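Local structure of putative alpha-L-fucosidase (Bacteroides thetaiotaomicron, 4H41) at residues B[267-272]-B[304-309]; B[194-199]-B[239-244]. The protein is a putative alpha-L-fucosidase, probably a glycoside hydrolase acting on host glycans. All blocks are in the same frame, centred on the assembly; numbering follows the deposited sequence.

In the fold
Contacts 1 and 2 are seams, about 10 Å apart between centres, of a closed parallel eight-stranded barrel, and strands 239-243 and 269-273, one from each contact, are neighbours in it. The seam between them probably carries two backbone hydrogen bonds, Trp271 N to Cys240 O at 2.9 Å and Gln269 O to Cys240 N at 3.3 Å. Inside the barrel Ile309 CD1 packs on Phe194 CE2 at 3.6 Å, and Trp271 CB rests on Ala241 CB at 3.7 Å. Contact 2 reaches the strands' C-terminal end, probably the active-site end as in TIM-barrel enzymes; an unidentified molecule within about 4 Å of the Ser196 side chain probably comes from the crystallisation liquor, but may mark a pocket.

Contact 1 of 2, residues B[267-272]-B[304-309]; sequences GMQCWT and GYDKAI
Lys307 lays its aliphatic chain over one face of the Trp271 indole, the two side chains running side by side and pointing the same way. Lys307 CB sits above the five-membered ring of Trp271, 3.7 Å from its centroid in a CH-pi contact, and CD covers the benzo part nearer the rim. CG lies anti to the backbone N (chi1 -166°), and the chain stays extended to CE before bending at NZ. Beyond the indole, Lys307 NZ bonds to Thr35 and forms a salt bridge with Asp69. Trp271 NE1 donates, within the ring plane, to a lone pair of Gln269 OE1 at 3.0 Å, which, with Lys307 over the face, would limit the indole's rotation. With an alanine in place of Trp271, Gln269 OE1 would probably lose its indole donor and the methylenes of Lys307 the flat surface they lie on.

A different pair meets beside helix 252-266: Cys270 SG stands over the centre of the Tyr305 ring, 3.5 Å from the centroid, a sulfur-aromatic contact. Thr272 CG2 meets Ala308 CB at 3.6 Å. What positions these groups is the parallel pairing of barrel strands 269-273 and 307-310, joined by helix 290-302 in a beta-alpha-beta unit. Thr272 N donates to Lys307 O, and Ile309 N to Thr272 O at 2.9 Å. Earlier in 304-309, Asp306 grips Cys270 twice: its N donates to Cys270 O, while its OD2 accepts from Cys270 N at 2.7 Å with an N-H...O angle of 171°. A carboxylate thus stands in for a backbone carbonyl, and its charge is likely to strengthen that short, straight bond.

Contact 2 of 2, residues B[194-199]-B[239-244]; sequences FISPWI and ACAFQD
Pro197 lies over one face of the Phe242 ring, its CG 3.7 Å from the centroid and displaced toward the rim, with the two side chains crossing at about a right angle. The setting is a TIM barrel, in which strands 193-195 and 239-243 are parallel neighbours. At the edge of the Phe242 ring, near its plane, comes Trp198 O, 3.5 Å from Phe242 CE1; this carbonyl oxygen is buried without a hydrogen-bonding partner. Ile199 CG1 approaches the same ring obliquely, while Trp226 of helix 219-233 meets it edge-to-face. Phe194 turns its own ring obliquely to the CB of Ala241 and also meets Tyr161 and Trp271.

Phe194 and Ala239 face one side of the sheet, Ile195 and Cys240 the other, where Cys240 SG touches Pro197 CG at 3.5 Å. Backbone bonds link Ile195 N to Ala239 O and Ala241 N to Ile195 O.

Past Ile195 the first segment leaves its strand, yet the pairing goes on through a mix of backbone and side-chain bonds. With OG anti to the backbone N (chi1 -172°), Ser196 donates to Ala241 O at 2.7 Å, nearly in line with the carbonyl; Asn273 ND2 bonds to the same hydroxyl. Gln243 then holds the departing chain at two points. Gln243 N donates to Pro197 O at 2.8 Å, and NE2 of the same residue donates to Ser196 O, which lies in the amide plane of the glutamine although the donor is tilted 34° from the plane of the carbonyl. NE2 has a second partner in Glu165 OE1. The amide carbon, CD, packs on Trp198 CB. Farther along, a water accepts from Ile199 N and donates to Gln243 O at 2.7 Å.

Contact 1 of 2, residues B[267-272]-B[304-309]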
ATOM      1  N   GLY B 267      31.790  25.154   9.393  1.00 22.95           N
ATOM      2  CA  GLY B 267      31.312  25.349  10.749  1.00 23.62           C
ATOM      3  C   GLY B 267      29.844  25.065  10.958  1.00 23.65           C
ATOM      4  O   GLY B 267      29.208  25.701  11.792  1.00 22.26           O
HETATM    5  N   MSE B 268      29.295  24.077  10.260  1.00 19.18           N
HETATM    6  CA  MSE B 268      27.899  23.733  10.408  1.00 18.09           C
HETATM    7  C   MSE B 268      27.772  22.462  11.186  1.00 20.09           C
HETATM    8  O   MSE B 268      28.692  21.639  11.162  1.00 20.77           O
HETATM    9  CB  MSE B 268      27.257  23.541   9.032  1.00 19.11           C
HETATM   10  CG  MSE B 268      27.267  24.803   8.177  1.00 24.48           C
HETATM   11 SE   MSE B 268      26.717  24.433   6.359  0.75 29.65          SE
HETATM   12  CE  MSE B 268      24.947  23.875   6.672  1.00 26.66           C
ATOM     13  N   GLN B 269      26.613  22.253  11.803  1.00 19.26           N
ATOM     14  CA  GLN B 269      26.313  20.971  12.462  1.00 19.35           C
ATOM     15  C   GLN B 269      25.989  19.966  11.394  1.00 21.50           C
ATOM     16  O   GLN B 269      25.429  20.320  10.336  1.00 20.67           O
ATOM     17  CB  GLN B 269      25.143  21.099  13.461  1.00 18.31           C
ATOM     18  CG  GLN B 269      25.533  21.891  14.719  1.00 23.57           C
ATOM     19  CD  GLN B 269      24.526  21.822  15.862  1.00 48.84           C
ATOM     20  OE1 GLN B 269      23.584  21.019  15.861  1.00 38.76           O
ATOM     21  NE2 GLN B 269      24.800  22.557  16.959  1.00 47.61           N
ATOM     22  N   CYS B 270      26.364  18.725  11.619  1.00 18.29           N
ATOM     23  CA  CYS B 270      26.165  17.665  10.644  1.00 18.82           C
ATOM     24  C   CYS B 270      25.139  16.695  11.183  1.00 20.10           C
ATOM     25  O   CYS B 270      25.400  15.953  12.140  1.00 17.32           O
ATOM     26  CB  CYS B 270      27.496  16.972  10.348  1.00 21.34           C
ATOM     27  SG  CYS B 270      27.404  15.843   8.958  1.00 25.05           S
ATOM     28  N   TRP B 271      23.943  16.772  10.643  1.00 15.97           N
ATOM     29  CA  TRP B 271      22.856  15.899  11.051  1.00 16.77           C
ATOM     30  C   TRP B 271      22.606  14.852  10.011  1.00 19.32           C
ATOM     31  O   TRP B 271      22.969  15.015   8.858  1.00 19.22           O
ATOM     32  CB  TRP B 271      21.566  16.714  11.236  1.00 15.38           C
ATOM     33  CG  TRP B 271      21.547  17.693  12.388  1.00 17.92           C
ATOM     34  CD1 TRP B 271      22.601  18.095  13.168  1.00 20.78           C
ATOM     35  CD2 TRP B 271      20.437  18.517  12.758  1.00 18.44           C
ATOM     36  NE1 TRP B 271      22.188  19.048  14.060  1.00 20.49           N
ATOM     37  CE2 TRP B 271      20.857  19.325  13.835  1.00 22.05           C
ATOM     38  CE3 TRP B 271      19.088  18.577  12.349  1.00 19.98           C
ATOM     39  CZ2 TRP B 271      19.997  20.235  14.463  1.00 23.53           C
ATOM     40  CZ3 TRP B 271      18.228  19.460  12.997  1.00 22.03           C
ATOM     41  CH2 TRP B 271      18.694  20.305  14.009  1.00 22.85           C
ATOM     42  N   THR B 272      21.905  13.800  10.395  1.00 15.95           N
ATOM     43  CA  THR B 272      21.408  12.821   9.429  1.00 15.41           C
ATOM     44  C   THR B 272      19.880  12.791   9.513  1.00 18.05           C
ATOM     45  O   THR B 272      19.319  12.836  10.611  1.00 16.93           O
ATOM     46  CB  THR B 272      22.000  11.417   9.576  1.00 19.40           C
ATOM     47  OG1 THR B 272      21.530  10.643   8.469  1.00 18.03           O
ATOM     48  CG2 THR B 272      21.630  10.727  10.881  1.00 16.76           C
ATOM     49  N   GLY B 304      30.791  10.444  13.212  1.00 16.61           N
ATOM     50  CA  GLY B 304      30.789  11.507  14.202  1.00 17.47           C
ATOM     51  C   GLY B 304      29.681  12.536  14.039  1.00 21.25           C
ATOM     52  O   GLY B 304      29.845  13.682  14.431  1.00 19.75           O
ATOM     53  N   TYR B 305      28.514  12.134  13.541  1.00 18.81           N
ATOM     54  CA  TYR B 305      27.411  13.070  13.350  1.00 18.11           C
ATOM     55  C   TYR B 305      26.875  13.602  14.670  1.00 20.99           C
ATOM     56  O   TYR B 305      26.937  12.923  15.682  1.00 21.65           O
ATOM     57  CB  TYR B 305      26.305  12.406  12.559  1.00 16.83           C
ATOM     58  CG  TYR B 305      26.489  12.448  11.069  1.00 16.79           C
ATOM     59  CD1 TYR B 305      27.735  12.230  10.487  1.00 19.49           C
ATOM     60  CD2 TYR B 305      25.403  12.618  10.225  1.00 20.19           C
ATOM     61  CE1 TYR B 305      27.910  12.305   9.108  1.00 20.77           C
ATOM     62  CE2 TYR B 305      25.552  12.623   8.845  1.00 20.88           C
ATOM     63  CZ  TYR B 305      26.815  12.490   8.288  1.00 24.83           C
ATOM     64  OH  TYR B 305      26.984  12.577   6.933  1.00 22.12           O
ATOM     65  N   ASP B 306      26.334  14.809  14.649  1.00 18.66           N
ATOM     66  CA  ASP B 306      25.864  15.521  15.833  1.00 18.67           C
ATOM     67  C   ASP B 306      24.493  15.129  16.243  1.00 21.81           C
ATOM     68  O   ASP B 306      24.204  15.241  17.412  1.00 23.28           O
ATOM     69  CB  ASP B 306      25.870  17.061  15.582  1.00 21.29           C
ATOM     70  CG  ASP B 306      27.213  17.554  15.136  1.00 39.34           C
ATOM     71  OD1 ASP B 306      28.206  17.201  15.784  1.00 39.25           O
ATOM     72  OD2 ASP B 306      27.287  18.174  14.065  1.00 32.40           O
ATOM     73  N   LYS B 307      23.601  14.841  15.300  1.00 18.25           N
ATOM     74  CA  LYS B 307      22.218  14.509  15.609  1.00 17.87           C
ATOM     75  C   LYS B 307      21.587  13.685  14.530  1.00 20.60           C
ATOM     76  O   LYS B 307      21.922  13.820  13.348  1.00 17.64           O
ATOM     77  CB  LYS B 307      21.380  15.813  15.779  1.00 16.78           C
ATOM     78  CG  LYS B 307      19.999  15.647  16.437  1.00 18.99           C
ATOM     79  CD  LYS B 307      19.237  16.995  16.469  1.00 20.16           C
ATOM     80  CE  LYS B 307      17.952  17.000  17.277  1.00 19.99           C
ATOM     81  NZ  LYS B 307      18.174  16.692  18.706  1.00 24.78           N
ATOM     82  N   ALA B 308      20.654  12.807  14.928  1.00 17.26           N
ATOM     83  CA  ALA B 308      19.848  12.057  13.957  1.00 16.61           C
ATOM     84  C   ALA B 308      18.400  12.473  14.132  1.00 18.52           C
ATOM     85  O   ALA B 308      17.872  12.494  15.245  1.00 16.88           O
ATOM     86  CB  ALA B 308      19.998  10.559  14.114  1.00 17.33           C
ATOM     87  N   ILE B 309      17.767  12.808  13.035  1.00 15.08           N
ATOM     88  CA  ILE B 309      16.336  13.082  12.987  1.00 15.40           C
ATOM     89  C   ILE B 309      15.759  12.053  12.024  1.00 16.67           C
ATOM     90  O   ILE B 309      16.518  11.389  11.320  1.00 17.43           O
ATOM     91  CB  ILE B 309      16.016  14.548  12.602  1.00 18.51           C
ATOM     92  CG1 ILE B 309      16.362  14.839  11.117  1.00 17.12           C
ATOM     93  CG2 ILE B 309      16.742  15.508  13.566  1.00 19.13           C
ATOM     94  CD1 ILE B 309      15.958  16.250  10.654  1.00 23.08           C
TER

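Contact 2 of 2, residues B[194-199]-B[239-244]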
ATOM      1  N   PHE B 194      17.867  24.987   9.623  1.00 17.92           N
ATOM      2  CA  PHE B 194      18.484  23.827   8.956  1.00 16.37           C
ATOM      3  C   PHE B 194      17.767  23.519   7.670  1.00 19.95           C
ATOM      4  O   PHE B 194      16.633  23.980   7.439  1.00 18.53           O
ATOM      5  CB  PHE B 194      18.571  22.587   9.871  1.00 17.84           C
ATOM      6  CG  PHE B 194      17.332  21.734   9.996  1.00 18.14           C
ATOM      7  CD1 PHE B 194      16.277  22.124  10.812  1.00 20.67           C
ATOM      8  CD2 PHE B 194      17.267  20.483   9.389  1.00 20.24           C
ATOM      9  CE1 PHE B 194      15.149  21.299  10.972  1.00 20.32           C
ATOM     10  CE2 PHE B 194      16.135  19.696   9.498  1.00 20.93           C
ATOM     11  CZ  PHE B 194      15.105  20.076  10.336  1.00 19.10           C
ATOM     12  N   ILE B 195      18.471  22.761   6.810  1.00 16.60           N
ATOM     13  CA  ILE B 195      17.967  22.234   5.551  1.00 15.88           C
ATOM     14  C   ILE B 195      18.050  20.691   5.603  1.00 19.27           C
ATOM     15  O   ILE B 195      18.855  20.144   6.346  1.00 17.88           O
ATOM     16  CB  ILE B 195      18.719  22.814   4.320  1.00 18.67           C
ATOM     17  CG1 ILE B 195      20.238  22.546   4.361  1.00 19.31           C
ATOM     18  CG2 ILE B 195      18.403  24.284   4.127  1.00 20.85           C
ATOM     19  CD1 ILE B 195      20.923  22.771   3.047  1.00 22.18           C
ATOM     20  N   SER B 196      17.255  20.015   4.799  1.00 16.14           N
ATOM     21  CA  SER B 196      17.281  18.554   4.682  1.00 15.27           C
ATOM     22  C   SER B 196      17.257  18.158   3.194  1.00 18.47           C
ATOM     23  O   SER B 196      16.242  17.720   2.641  1.00 18.99           O
ATOM     24  CB  SER B 196      16.153  17.886   5.467  1.00 18.65           C
ATOM     25  OG  SER B 196      16.361  16.476   5.453  1.00 16.96           O
ATOM     26  N   PRO B 197      18.388  18.373   2.517  1.00 17.32           N
ATOM     27  CA  PRO B 197      18.493  17.977   1.097  1.00 17.27           C
ATOM     28  C   PRO B 197      18.605  16.452   0.969  1.00 19.31           C
ATOM     29  O   PRO B 197      18.579  15.759   1.977  1.00 17.77           O
ATOM     30  CB  PRO B 197      19.789  18.662   0.655  1.00 19.46           C
ATOM     31  CG  PRO B 197      20.621  18.718   1.909  1.00 21.99           C
ATOM     32  CD  PRO B 197      19.667  18.898   3.027  1.00 18.85           C
ATOM     33  N   TRP B 198      18.752  15.942  -0.241  1.00 17.77           N
ATOM     34  CA  TRP B 198      18.932  14.500  -0.464  1.00 17.81           C
ATOM     35  C   TRP B 198      20.179  14.301  -1.332  1.00 18.53           C
ATOM     36  O   TRP B 198      20.732  15.267  -1.844  1.00 17.81           O
ATOM     37  CB  TRP B 198      17.664  13.837  -1.042  1.00 17.02           C
ATOM     38  CG  TRP B 198      17.412  14.031  -2.505  1.00 19.75           C
ATOM     39  CD1 TRP B 198      17.754  13.176  -3.508  1.00 22.84           C
ATOM     40  CD2 TRP B 198      16.595  15.045  -3.104  1.00 20.52           C
ATOM     41  NE1 TRP B 198      17.302  13.664  -4.720  1.00 22.74           N
ATOM     42  CE2 TRP B 198      16.549  14.783  -4.493  1.00 25.11           C
ATOM     43  CE3 TRP B 198      15.973  16.206  -2.619  1.00 21.92           C
ATOM     44  CZ2 TRP B 198      15.944  15.660  -5.397  1.00 26.42           C
ATOM     45  CZ3 TRP B 198      15.312  17.031  -3.511  1.00 23.98           C
ATOM     46  CH2 TRP B 198      15.339  16.786  -4.881  1.00 25.37           C
ATOM     47  N   ILE B 199      20.680  13.079  -1.388  1.00 15.49           N
ATOM     48  CA  ILE B 199      21.863  12.719  -2.172  1.00 16.05           C
ATOM     49  C   ILE B 199      21.355  12.188  -3.492  1.00 21.41           C
ATOM     50  O   ILE B 199      20.486  11.336  -3.499  1.00 19.36           O
ATOM     51  CB  ILE B 199      22.785  11.695  -1.456  1.00 18.07           C
ATOM     52  CG1 ILE B 199      23.208  12.231  -0.063  1.00 19.23           C
ATOM     53  CG2 ILE B 199      23.999  11.366  -2.345  1.00 17.75           C
ATOM     54  CD1 ILE B 199      23.783  11.187   0.859  1.00 22.70           C
ATOM     55  N   ALA B 239      22.665  23.935  10.290  1.00 19.91           N
ATOM     56  CA  ALA B 239      22.831  22.495  10.148  1.00 20.43           C
ATOM     57  C   ALA B 239      22.320  22.025   8.835  1.00 21.42           C
ATOM     58  O   ALA B 239      21.420  22.624   8.235  1.00 19.71           O
ATOM     59  CB  ALA B 239      22.089  21.769  11.274  1.00 21.80           C
ATOM     60  N   CYS B 240      22.857  20.899   8.398  1.00 19.22           N
ATOM     61  CA  CYS B 240      22.382  20.243   7.195  1.00 20.04           C
ATOM     62  C   CYS B 240      22.100  18.800   7.595  1.00 21.34           C
ATOM     63  O   CYS B 240      22.937  18.166   8.287  1.00 20.59           O
ATOM     64  CB  CYS B 240      23.388  20.329   6.056  1.00 22.08           C
ATOM     65  SG  CYS B 240      22.796  19.599   4.514  1.00 25.14           S
ATOM     66  N   ALA B 241      20.924  18.306   7.221  1.00 16.97           N
ATOM     67  CA  ALA B 241      20.446  16.957   7.556  1.00 16.96           C
ATOM     68  C   ALA B 241      20.140  16.206   6.291  1.00 17.77           C
ATOM     69  O   ALA B 241      18.977  16.088   5.905  1.00 15.66           O
ATOM     70  CB  ALA B 241      19.204  17.042   8.460  1.00 19.26           C
ATOM     71  N   PHE B 242      21.161  15.704   5.608  1.00 15.26           N
ATOM     72  CA  PHE B 242      20.874  14.978   4.371  1.00 16.44           C
ATOM     73  C   PHE B 242      19.964  13.797   4.638  1.00 19.18           C
ATOM     74  O   PHE B 242      20.162  13.050   5.590  1.00 16.75           O
ATOM     75  CB  PHE B 242      22.124  14.443   3.657  1.00 17.75           C
ATOM     76  CG  PHE B 242      22.807  15.415   2.733  1.00 18.31           C
ATOM     77  CD1 PHE B 242      22.408  15.536   1.411  1.00 18.89           C
ATOM     78  CD2 PHE B 242      23.874  16.181   3.174  1.00 19.62           C
ATOM     79  CE1 PHE B 242      23.030  16.447   0.570  1.00 17.87           C
ATOM     80  CE2 PHE B 242      24.491  17.088   2.332  1.00 20.20           C
ATOM     81  CZ  PHE B 242      24.075  17.204   1.035  1.00 17.20           C
ATOM     82  N   GLN B 243      18.974  13.634   3.762  1.00 17.81           N
ATOM     83  CA  GLN B 243      18.155  12.437   3.692  1.00 16.22           C
ATOM     84  C   GLN B 243      19.134  11.317   3.364  1.00 19.87           C
ATOM     85  O   GLN B 243      19.961  11.483   2.466  1.00 17.06           O
ATOM     86  CB  GLN B 243      17.075  12.587   2.622  1.00 17.95           C
ATOM     87  CG  GLN B 243      16.082  13.672   2.962  1.00 17.86           C
ATOM     88  CD  GLN B 243      15.239  14.040   1.771  1.00 24.79           C
ATOM     89  OE1 GLN B 243      14.707  13.168   1.117  1.00 19.06           O
ATOM     90  NE2 GLN B 243      15.110  15.339   1.442  1.00 22.50           N
ATOM     91  N   ASP B 244      19.101  10.211   4.106  1.00 17.39           N
ATOM     92  CA  ASP B 244      20.125   9.163   3.921  1.00 18.07           C
ATOM     93  C   ASP B 244      19.717   8.006   3.000  1.00 20.98           C
ATOM     94  O   ASP B 244      20.486   7.064   2.842  1.00 19.82           O
ATOM     95  CB  ASP B 244      20.494   8.600   5.293  1.00 20.09           C
ATOM     96  CG  ASP B 244      19.409   7.826   6.008  1.00 26.52           C
ATOM     97  OD1 ASP B 244      18.264   7.663   5.417  1.00 18.19           O
ATOM     98  OD2 ASP B 244      19.679   7.336   7.119  1.00 24.26           O
TER
HETATM   99  O   HOH W   1      19.706  10.521   0.009  1.00 18.05           O